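NADH dehydrogenase, putative (Plasmodium falciparum, PDB 5JWC) probably transfers electrons from NADH through its FAD cofactor to ubiquinone as a type II NADH dehydrogenase, and binds the quinolone inhibitor RYL-552. Local coordinates at residues Ser246-Glu251 with Asn466-Ala471; Phe274-Ser279 with Glu284-Ser289. All coordinates share one frame; numbering follows the deposited sequence.

Contact 1 joins helix 243-255 of the pyridine nucleotide-disulphide oxidoreductase region to strand 468-473 of the C-terminal region, two elements far apart in sequence. Contact 2 is local, the pairing of neighbouring strands in a hairpin, and it lies inside the chain loop that contact 1 closes, the nearest atoms of the two being about 11 Å apart. Neither is wholly core: each mixes buried apolar residues with partly exposed ones. Their chemistry differs accordingly. A single phenylalanine edge carries contact 1, beside a turn that contributes two residues to an inhibitor pocket, whereas 274-279 and 284-289 are bound by a backbone ladder with a largely apolar face and a polar one.

Contact 1. Residues Ser246-Glu251 with Asn466-Ala471; sequences SDFTKE and NHQVVA. With 4W0 (5-fluoro-3-methyl-2-{4-[4-(trifluoromethoxy)benzyl]phenyl}quinolin-4(1H)-one), chain M.
The ring of Phe248 is met at its edge, in its own plane, by two residues of strand 468-473: Val470 CG1 and Gln468 OE1. This is helix-on-sheet packing, in which helix 243-255 rests on the small antiparallel sheet of the NDH2 C-terminal domain, and Ile464 of the adjoining strand 460-465 also touches the phenylalanine. Phe248 CD2 lies 3.7 Å from Val470 CG1, the two side chains running past each other in opposite directions. CB points toward the strand, and with CG anti to the backbone N (chi1 175°) the ring edge reaches Val470 and Gln468. The amide of Gln468 stands almost perpendicular to the ring, the planes 84° apart, and its OE1 is 3.8 Å from Phe248 CZ; that oxygen accepts a hydrogen bond from the backbone N of Gly481.

A second flat group, the His467 imidazole, packs on the inhibitor. One of its faces lies against the phenyl ring next to the quinolone, with CE1 3.3 Å from C12 of 4W0, while CD2 approaches the quinolone methyl C23; OD1 of Asn466 sits at the edge of the imidazole. The turn that presents these two pocket residues is tied to the strand by Gln468, whose side chain, bent at chi2, folds back so that NE2 donates to Asn466 O at 3.0 Å, with that oxygen close to the amide plane.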
ATOM      1  N   SER A 246       3.291  16.640 -30.494  1.00 33.20           N
ATOM      2  CA  SER A 246       1.882  16.233 -30.555  1.00 34.32           C
ATOM      3  C   SER A 246       1.615  15.186 -31.642  1.00 31.86           C
ATOM      4  O   SER A 246       0.920  14.193 -31.399  1.00 33.06           O
ATOM      5  CB  SER A 246       0.981  17.446 -30.791  1.00 32.37           C
ATOM      6  OG  SER A 246       1.066  18.341 -29.706  1.00 36.33           O
ATOM      7  N   ASP A 247       2.179  15.381 -32.828  1.00 33.66           N
ATOM      8  CA  ASP A 247       1.955  14.422 -33.918  1.00 32.61           C
ATOM      9  C   ASP A 247       2.613  13.082 -33.603  1.00 32.54           C
ATOM     10  O   ASP A 247       2.051  12.026 -33.875  1.00 34.18           O
ATOM     11  CB  ASP A 247       2.499  14.929 -35.259  1.00 36.24           C
ATOM     12  CG  ASP A 247       1.874  16.228 -35.705  1.00 37.90           C
ATOM     13  OD1 ASP A 247       0.718  16.512 -35.337  1.00 42.41           O
ATOM     14  OD2 ASP A 247       2.554  16.964 -36.457  1.00 45.00           O
ATOM     15  N   PHE A 248       3.835  13.129 -33.085  1.00 31.91           N
ATOM     16  CA  PHE A 248       4.552  11.906 -32.723  1.00 32.99           C
ATOM     17  C   PHE A 248       3.814  11.124 -31.628  1.00 35.15           C
ATOM     18  O   PHE A 248       3.761   9.888 -31.664  1.00 34.86           O
ATOM     19  CB  PHE A 248       5.977  12.226 -32.272  1.00 31.81           C
ATOM     20  CG  PHE A 248       6.740  11.033 -31.784  1.00 33.85           C
ATOM     21  CD1 PHE A 248       6.911   9.922 -32.594  1.00 40.68           C
ATOM     22  CD2 PHE A 248       7.296  11.022 -30.515  1.00 31.28           C
ATOM     23  CE1 PHE A 248       7.619   8.822 -32.139  1.00 41.86           C
ATOM     24  CE2 PHE A 248       8.005   9.938 -30.061  1.00 31.06           C
ATOM     25  CZ  PHE A 248       8.164   8.830 -30.864  1.00 35.94           C
ATOM     26  N   THR A 249       3.227  11.846 -30.678  1.00 31.85           N
ATOM     27  CA  THR A 249       2.453  11.220 -29.608  1.00 30.87           C
ATOM     28  C   THR A 249       1.202  10.508 -30.139  1.00 35.63           C
ATOM     29  O   THR A 249       0.942   9.354 -29.772  1.00 31.27           O
ATOM     30  CB  THR A 249       2.047  12.253 -28.522  1.00 31.84           C
ATOM     31  OG1 THR A 249       3.229  12.866 -27.986  1.00 31.42           O
ATOM     32  CG2 THR A 249       1.292  11.580 -27.402  1.00 28.81           C
ATOM     33  N   LYS A 250       0.437  11.186 -31.001  1.00 32.83           N
ATOM     34  CA  LYS A 250      -0.763  10.595 -31.602  1.00 32.01           C
ATOM     35  C   LYS A 250      -0.399   9.361 -32.425  1.00 36.51           C
ATOM     36  O   LYS A 250      -1.104   8.350 -32.425  1.00 36.44           O
ATOM     37  CB  LYS A 250      -1.478  11.607 -32.515  1.00 36.04           C
ATOM     38  CG  LYS A 250      -2.598  10.978 -33.360  1.00 37.08           C
ATOM     39  CD  LYS A 250      -3.543  12.030 -33.946  1.00 44.38           C
ATOM     40  CE  LYS A 250      -4.093  12.985 -32.907  1.00 41.10           C
ATOM     41  NZ  LYS A 250      -4.980  14.008 -33.547  1.00 44.41           N
ATOM     42  N   GLU A 251       0.711   9.465 -33.143  1.00 34.22           N
ATOM     43  CA  GLU A 251       1.206   8.367 -33.949  1.00 37.21           C
ATOM     44  C   GLU A 251       1.657   7.185 -33.090  1.00 38.61           C
ATOM     45  O   GLU A 251       1.400   6.027 -33.429  1.00 35.07           O
ATOM     46  CB  GLU A 251       2.334   8.876 -34.832  1.00 43.46           C
ATOM     47  CG  GLU A 251       3.163   7.838 -35.528  1.00 50.20           C
ATOM     48  CD  GLU A 251       4.296   8.498 -36.299  1.00 62.33           C
ATOM     49  OE1 GLU A 251       5.466   8.058 -36.167  1.00 60.67           O
ATOM     50  OE2 GLU A 251       4.000   9.490 -37.013  1.00 67.96           O
ATOM     51  N   ASN A 466       5.667   2.605 -24.725  1.00 34.73           N
ATOM     52  CA  ASN A 466       6.587   1.766 -25.486  1.00 38.49           C
ATOM     53  C   ASN A 466       7.991   2.350 -25.560  1.00 35.14           C
ATOM     54  O   ASN A 466       8.569   2.449 -26.645  1.00 36.05           O
ATOM     55  CB  ASN A 466       6.047   1.529 -26.902  1.00 40.05           C
ATOM     56  CG  ASN A 466       6.789   0.405 -27.628  1.00 47.83           C
ATOM     57  OD1 ASN A 466       7.201  -0.575 -27.009  1.00 44.00           O
ATOM     58  ND2 ASN A 466       6.983   0.563 -28.931  1.00 40.95           N
ATOM     59  N   HIS A 467       8.502   2.752 -24.394  1.00 34.73           N
ATOM     60  CA  HIS A 467       9.864   3.258 -24.203  1.00 36.42           C
ATOM     61  C   HIS A 467      10.058   4.681 -24.705  1.00 31.95           C
ATOM     62  O   HIS A 467      11.141   5.241 -24.555  1.00 36.38           O
ATOM     63  CB  HIS A 467      10.897   2.345 -24.878  1.00 37.80           C
ATOM     64  CG  HIS A 467      10.848   0.929 -24.400  1.00 44.78           C
ATOM     65  ND1 HIS A 467       9.879   0.036 -24.810  1.00 48.40           N
ATOM     66  CD2 HIS A 467      11.643   0.254 -23.543  1.00 47.65           C
ATOM     67  CE1 HIS A 467      10.083  -1.128 -24.226  1.00 45.01           C
ATOM     68  NE2 HIS A 467      11.144  -1.024 -23.447  1.00 49.33           N
ATOM     69  N   GLN A 468       9.025   5.269 -25.294  1.00 30.34           N
ATOM     70  CA  GLN A 468       9.170   6.595 -25.894  1.00 30.44           C
ATOM     71  C   GLN A 468       8.907   7.748 -24.909  1.00 31.94           C
ATOM     72  O   GLN A 468       7.834   7.853 -24.292  1.00 30.09           O
ATOM     73  CB  GLN A 468       8.240   6.726 -27.103  1.00 29.15           C
ATOM     74  CG  GLN A 468       8.306   5.564 -28.077  1.00 31.09           C
ATOM     75  CD  GLN A 468       9.711   5.335 -28.617  1.00 33.85           C
ATOM     76  OE1 GLN A 468      10.340   6.246 -29.154  1.00 32.02           O
ATOM     77  NE2 GLN A 468      10.212   4.111 -28.469  1.00 35.91           N
ATOM     78  N   VAL A 469       9.914   8.597 -24.767  1.00 26.33           N
ATOM     79  CA  VAL A 469       9.815   9.814 -23.989  1.00 27.18           C
ATOM     80  C   VAL A 469       9.960  11.025 -24.914  1.00 31.05           C
ATOM     81  O   VAL A 469      10.810  11.033 -25.806  1.00 28.78           O
ATOM     82  CB  VAL A 469      10.892   9.870 -22.891  1.00 28.52           C
ATOM     83  CG1 VAL A 469      11.016  11.291 -22.320  1.00 29.06           C
ATOM     84  CG2 VAL A 469      10.575   8.851 -21.761  1.00 26.00           C
ATOM     85  N   VAL A 470       9.108  12.026 -24.721  1.00 26.91           N
ATOM     86  CA  VAL A 470       9.261  13.295 -25.425  1.00 27.60           C
ATOM     87  C   VAL A 470       9.620  14.393 -24.432  1.00 33.77           C
ATOM     88  O   VAL A 470       9.283  14.312 -23.243  1.00 27.92           O
ATOM     89  CB  VAL A 470       7.999  13.689 -26.192  1.00 26.29           C
ATOM     90  CG1 VAL A 470       7.683  12.638 -27.252  1.00 25.97           C
ATOM     91  CG2 VAL A 470       6.818  13.862 -25.222  1.00 28.53           C
ATOM     92  N   ALA A 471      10.327  15.407 -24.913  1.00 28.95           N
ATOM     93  CA  ALA A 471      10.688  16.525 -24.053  1.00 31.42           C
ATOM     94  C   ALA A 471      10.724  17.811 -24.861  1.00 34.61           C
ATOM     95  O   ALA A 471      11.268  17.850 -25.967  1.00 30.63           O
ATOM     96  CB  ALA A 471      12.018  16.282 -23.384  1.00 29.16           C
TER
HETATM   97  C1  4W0 M 611       8.207   5.810 -17.322  1.00 42.38           C
HETATM   98  C2  4W0 M 611       7.721   4.592 -17.825  1.00 45.85           C
HETATM   99  C3  4W0 M 611       8.597   3.685 -18.447  1.00 44.24           C
HETATM  100  C4  4W0 M 611       9.965   3.981 -18.580  1.00 44.64           C
HETATM  101  C5  4W0 M 611      10.452   5.194 -18.076  1.00 45.01           C
HETATM  102  C6  4W0 M 611       9.588   6.104 -17.451  1.00 41.15           C
HETATM  103  O1  4W0 M 611       4.647  -4.268 -26.891  1.00 72.17           O
HETATM  104  C7  4W0 M 611      10.892   2.999 -19.246  1.00 51.25           C
HETATM  105  C8  4W0 M 611      10.369   1.750 -19.773  1.00 52.67           C
HETATM  106  C9  4W0 M 611       8.927   1.453 -19.626  1.00 43.26           C
HETATM  107  C10 4W0 M 611       8.246   0.209 -20.154  1.00 43.97           C
HETATM  108  C11 4W0 M 611       8.229  -0.053 -21.525  1.00 45.23           C
HETATM  109  C12 4W0 M 611       7.568  -1.165 -22.035  1.00 43.97           C
HETATM  110  C13 4W0 M 611       6.906  -1.981 -21.144  1.00 40.83           C
HETATM  111  C14 4W0 M 611       6.891  -1.714 -19.803  1.00 38.84           C
HETATM  112  C15 4W0 M 611       7.546  -0.612 -19.295  1.00 49.86           C
HETATM  113  O2  4W0 M 611      12.075   3.243 -19.354  1.00 53.58           O
HETATM  114  N   4W0 M 611       8.062   2.406 -18.982  1.00 45.34           N
HETATM  115  C16 4W0 M 611       6.150  -3.218 -21.523  1.00 48.43           C
HETATM  116  C17 4W0 M 611       5.747  -3.446 -22.955  1.00 53.22           C
HETATM  117  C18 4W0 M 611       5.011  -2.499 -23.653  1.00 55.48           C
HETATM  118  C19 4W0 M 611       4.649  -2.769 -24.972  1.00 60.22           C
HETATM  119  C20 4W0 M 611       5.002  -3.990 -25.555  1.00 64.38           C
HETATM  120  C21 4W0 M 611       5.728  -4.938 -24.844  1.00 55.44           C
HETATM  121  C22 4W0 M 611       6.093  -4.665 -23.539  1.00 53.62           C
HETATM  122  C23 4W0 M 611      11.318   0.779 -20.438  1.00 52.46           C
HETATM  123  F1  4W0 M 611      11.750   5.478 -18.193  1.00 47.98           F
HETATM  124  C24 4W0 M 611       5.537  -3.798 -27.874  1.00 79.06           C
HETATM  125  F2  4W0 M 611       5.534  -2.463 -27.836  1.00 80.96           F
HETATM  126  F3  4W0 M 611       5.122  -4.204 -29.085  1.00 86.94           F
HETATM  127  F4  4W0 M 611       6.764  -4.274 -27.612  1.00 75.16           F

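Contact 2. Residues Phe274-Ser279 with Glu284-Ser289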
ATOM      1  N   PHE A 274     -20.736   6.687 -21.254  1.00 35.17           N
ATOM      2  CA  PHE A 274     -20.685   8.145 -21.236  1.00 35.05           C
ATOM      3  C   PHE A 274     -20.929   8.690 -22.642  1.00 38.58           C
ATOM      4  O   PHE A 274     -20.857   7.948 -23.631  1.00 39.71           O
ATOM      5  CB  PHE A 274     -19.347   8.657 -20.652  1.00 36.96           C
ATOM      6  CG  PHE A 274     -18.134   8.243 -21.432  1.00 37.59           C
ATOM      7  CD1 PHE A 274     -17.532   7.012 -21.209  1.00 39.94           C
ATOM      8  CD2 PHE A 274     -17.572   9.089 -22.361  1.00 36.00           C
ATOM      9  CE1 PHE A 274     -16.408   6.624 -21.924  1.00 36.97           C
ATOM     10  CE2 PHE A 274     -16.450   8.712 -23.075  1.00 35.13           C
ATOM     11  CZ  PHE A 274     -15.868   7.472 -22.857  1.00 38.55           C
ATOM     12  N   HIS A 275     -21.245   9.977 -22.730  1.00 38.40           N
ATOM     13  CA  HIS A 275     -21.512  10.581 -24.021  1.00 38.84           C
ATOM     14  C   HIS A 275     -20.438  11.585 -24.378  1.00 36.35           C
ATOM     15  O   HIS A 275     -20.026  12.400 -23.564  1.00 39.67           O
ATOM     16  CB  HIS A 275     -22.883  11.266 -24.041  1.00 42.74           C
ATOM     17  CG  HIS A 275     -24.020  10.319 -24.239  1.00 43.58           C
ATOM     18  ND1 HIS A 275     -24.638   9.667 -23.190  1.00 45.00           N
ATOM     19  CD2 HIS A 275     -24.634   9.886 -25.366  1.00 45.50           C
ATOM     20  CE1 HIS A 275     -25.592   8.884 -23.665  1.00 50.75           C
ATOM     21  NE2 HIS A 275     -25.610   8.998 -24.980  1.00 53.13           N
ATOM     22  N   ILE A 276     -19.983  11.535 -25.614  1.00 33.57           N
ATOM     23  CA  ILE A 276     -19.099  12.585 -26.085  1.00 36.02           C
ATOM     24  C   ILE A 276     -19.677  13.386 -27.257  1.00 38.01           C
ATOM     25  O   ILE A 276     -20.539  12.911 -27.980  1.00 35.77           O
ATOM     26  CB  ILE A 276     -17.713  12.039 -26.498  1.00 35.16           C
ATOM     27  CG1 ILE A 276     -17.825  10.954 -27.587  1.00 35.64           C
ATOM     28  CG2 ILE A 276     -16.960  11.550 -25.247  1.00 39.24           C
ATOM     29  CD1 ILE A 276     -16.466  10.401 -28.063  1.00 38.20           C
ATOM     30  N   GLN A 277     -19.123  14.566 -27.446  1.00 37.99           N
ATOM     31  CA  GLN A 277     -19.572  15.576 -28.363  1.00 43.26           C
ATOM     32  C   GLN A 277     -18.401  16.071 -29.242  1.00 41.35           C
ATOM     33  O   GLN A 277     -17.287  16.358 -28.754  1.00 38.93           O
ATOM     34  CB  GLN A 277     -20.245  16.603 -27.497  1.00 38.09           C
ATOM     35  CG  GLN A 277     -20.620  17.895 -28.158  1.00 50.84           C
ATOM     36  CD  GLN A 277     -22.111  18.303 -27.895  1.00 54.29           C
ATOM     37  OE1 GLN A 277     -22.677  18.166 -26.793  1.00 65.76           O
ATOM     38  NE2 GLN A 277     -22.708  18.930 -28.954  1.00 60.23           N
ATOM     39  N   SER A 278     -18.594  15.995 -30.558  1.00 38.28           N
ATOM     40  CA  SER A 278     -17.578  16.481 -31.493  1.00 38.77           C
ATOM     41  C   SER A 278     -17.357  17.977 -31.281  1.00 44.35           C
ATOM     42  O   SER A 278     -18.297  18.750 -31.044  1.00 42.80           O
ATOM     43  CB  SER A 278     -17.968  16.232 -32.952  1.00 44.43           C
ATOM     44  OG  SER A 278     -17.002  16.818 -33.819  1.00 46.55           O
ATOM     45  N   SER A 279     -16.100  18.386 -31.378  1.00 41.45           N
ATOM     46  CA  SER A 279     -15.728  19.791 -31.269  1.00 41.79           C
ATOM     47  C   SER A 279     -15.864  20.471 -32.624  1.00 42.69           C
ATOM     48  O   SER A 279     -15.904  21.691 -32.728  1.00 51.03           O
ATOM     49  CB  SER A 279     -14.283  19.930 -30.782  1.00 41.59           C
ATOM     50  OG  SER A 279     -14.103  19.321 -29.522  1.00 46.15           O
ATOM     51  N   GLU A 284     -22.972  16.122 -33.754  1.00 41.56           N
ATOM     52  CA  GLU A 284     -22.473  14.755 -33.641  1.00 43.20           C
ATOM     53  C   GLU A 284     -22.115  14.397 -32.198  1.00 43.73           C
ATOM     54  O   GLU A 284     -21.276  15.047 -31.557  1.00 36.18           O
ATOM     55  CB  GLU A 284     -21.267  14.539 -34.559  1.00 46.66           C
ATOM     56  CG  GLU A 284     -21.629  14.492 -36.039  1.00 51.44           C
ATOM     57  CD  GLU A 284     -22.667  13.414 -36.364  1.00 59.99           C
ATOM     58  OE1 GLU A 284     -22.304  12.210 -36.336  1.00 62.40           O
ATOM     59  OE2 GLU A 284     -23.841  13.771 -36.645  1.00 54.86           O
ATOM     60  N   LYS A 285     -22.784  13.365 -31.702  1.00 41.53           N
ATOM     61  CA  LYS A 285     -22.565  12.840 -30.366  1.00 40.09           C
ATOM     62  C   LYS A 285     -22.290  11.356 -30.499  1.00 47.24           C
ATOM     63  O   LYS A 285     -22.651  10.748 -31.504  1.00 46.03           O
ATOM     64  CB  LYS A 285     -23.780  13.077 -29.467  1.00 37.55           C
ATOM     65  CG  LYS A 285     -24.084  14.520 -29.153  1.00 41.80           C
ATOM     66  CD  LYS A 285     -25.484  14.643 -28.547  1.00 45.99           C
ATOM     67  CE  LYS A 285     -25.779  16.075 -28.124  1.00 48.82           C
ATOM     68  NZ  LYS A 285     -25.538  17.020 -29.246  1.00 54.91           N
ATOM     69  N   LYS A 286     -21.620  10.775 -29.508  1.00 43.22           N
ATOM     70  CA  LYS A 286     -21.442   9.327 -29.478  1.00 44.25           C
ATOM     71  C   LYS A 286     -21.621   8.833 -28.053  1.00 42.97           C
ATOM     72  O   LYS A 286     -21.266   9.523 -27.097  1.00 39.83           O
ATOM     73  CB  LYS A 286     -20.062   8.906 -30.011  1.00 45.16           C
ATOM     74  CG  LYS A 286     -19.576   9.672 -31.248  1.00 51.77           C
ATOM     75  CD  LYS A 286     -19.812   8.921 -32.575  1.00 61.32           C
ATOM     76  CE  LYS A 286     -19.878   9.881 -33.763  1.00 56.63           C
ATOM     77  NZ  LYS A 286     -21.188   9.843 -34.472  1.00 63.10           N
ATOM     78  N   LYS A 287     -22.200   7.650 -27.925  1.00 42.40           N
ATOM     79  CA  LYS A 287     -22.373   6.989 -26.640  1.00 40.81           C
ATOM     80  C   LYS A 287     -21.349   5.873 -26.612  1.00 42.47           C
ATOM     81  O   LYS A 287     -21.210   5.147 -27.597  1.00 41.35           O
ATOM     82  CB  LYS A 287     -23.800   6.451 -26.480  1.00 46.28           C
ATOM     83  CG  LYS A 287     -24.133   5.832 -25.120  1.00 45.10           C
ATOM     84  CD  LYS A 287     -25.593   5.384 -25.095  1.00 53.55           C
ATOM     85  CE  LYS A 287     -25.890   4.394 -23.970  1.00 63.18           C
ATOM     86  NZ  LYS A 287     -25.091   3.137 -24.051  1.00 61.88           N
ATOM     87  N   LEU A 288     -20.597   5.769 -25.519  1.00 37.69           N
ATOM     88  CA  LEU A 288     -19.520   4.784 -25.399  1.00 40.32           C
ATOM     89  C   LEU A 288     -19.655   3.999 -24.100  1.00 40.16           C
ATOM     90  O   LEU A 288     -19.832   4.602 -23.038  1.00 35.81           O
ATOM     91  CB  LEU A 288     -18.155   5.475 -25.410  1.00 39.38           C
ATOM     92  CG  LEU A 288     -17.365   5.630 -26.698  1.00 44.86           C
ATOM     93  CD1 LEU A 288     -18.221   6.254 -27.755  1.00 47.88           C
ATOM     94  CD2 LEU A 288     -16.156   6.514 -26.427  1.00 47.17           C
ATOM     95  N   SER A 289     -19.539   2.675 -24.172  1.00 36.21           N
ATOM     96  CA  SER A 289     -19.488   1.869 -22.955  1.00 40.61           C
ATOM     97  C   SER A 289     -18.095   1.938 -22.338  1.00 37.51           C
ATOM     98  O   SER A 289     -17.103   2.188 -23.039  1.00 35.36           O
ATOM     99  CB  SER A 289     -19.868   0.416 -23.237  1.00 40.23           C
ATOM    100  OG  SER A 289     -21.219   0.329 -23.627  1.00 47.42           O
TER
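Phe274 and Leu288 form a hydrogen-bonded pair in the antiparallel hairpin of strands 273-278 and 285-289, the latter an outermost strand of a three-stranded sheet. Backbone bonds set the register. Phe274 and Leu288 exchange N-H and carbonyl in both directions, Ile276 and Lys286 do the same, and Ser278 N donates to Glu284 O at 3.0 Å, the straightest of the five at 172°. Between these rungs CA-H...O contacts add to the ladder, among them Lys285 CA to Ile276 O at 3.1 Å.

Apolar contacts gather on the face bearing Phe274, Ile276 and Leu288. Leu288 CB sits over one face of the phenyl ring, a CH-pi contact 4.2 Å from the centroid, and its CD2 reaches Phe274 CZ at 3.7 Å. The ring is placed there by chi1 of 62°, which sets CG between the backbone N and the carbonyl carbon; Ile276 CG2 meets the ring edge. Leu261 of strand 259-262 touches both Ile276 and Leu288, joining this face to the neighbouring parallel sheet. Lys286 starts from the same face, its CB packed on Ile276 CG1, then bends at chi2 and chi4 and turns off to a salt bridge along its own strand, NZ 3.2 Å from Glu284 OE1.

Polar and aliphatic contacts occupy the other face. Lys287 lays its chain across the imidazole of His275, with CG over the ring and CB 3.5 Å from NE2. Gln277 and Lys285 run side by side, pointing the same way, but their nitrogens NE2 and NZ, 3.4 Å apart, are both donors and so are not hydrogen-bonded to each other.

The hairpin is therefore held by its backbone and largely apolar face; opposite, Lys287 contributes aliphatic contact, Lys285 and Gln277 bring polar ends together without bonding, and the two lysines would probably give that face some positive character.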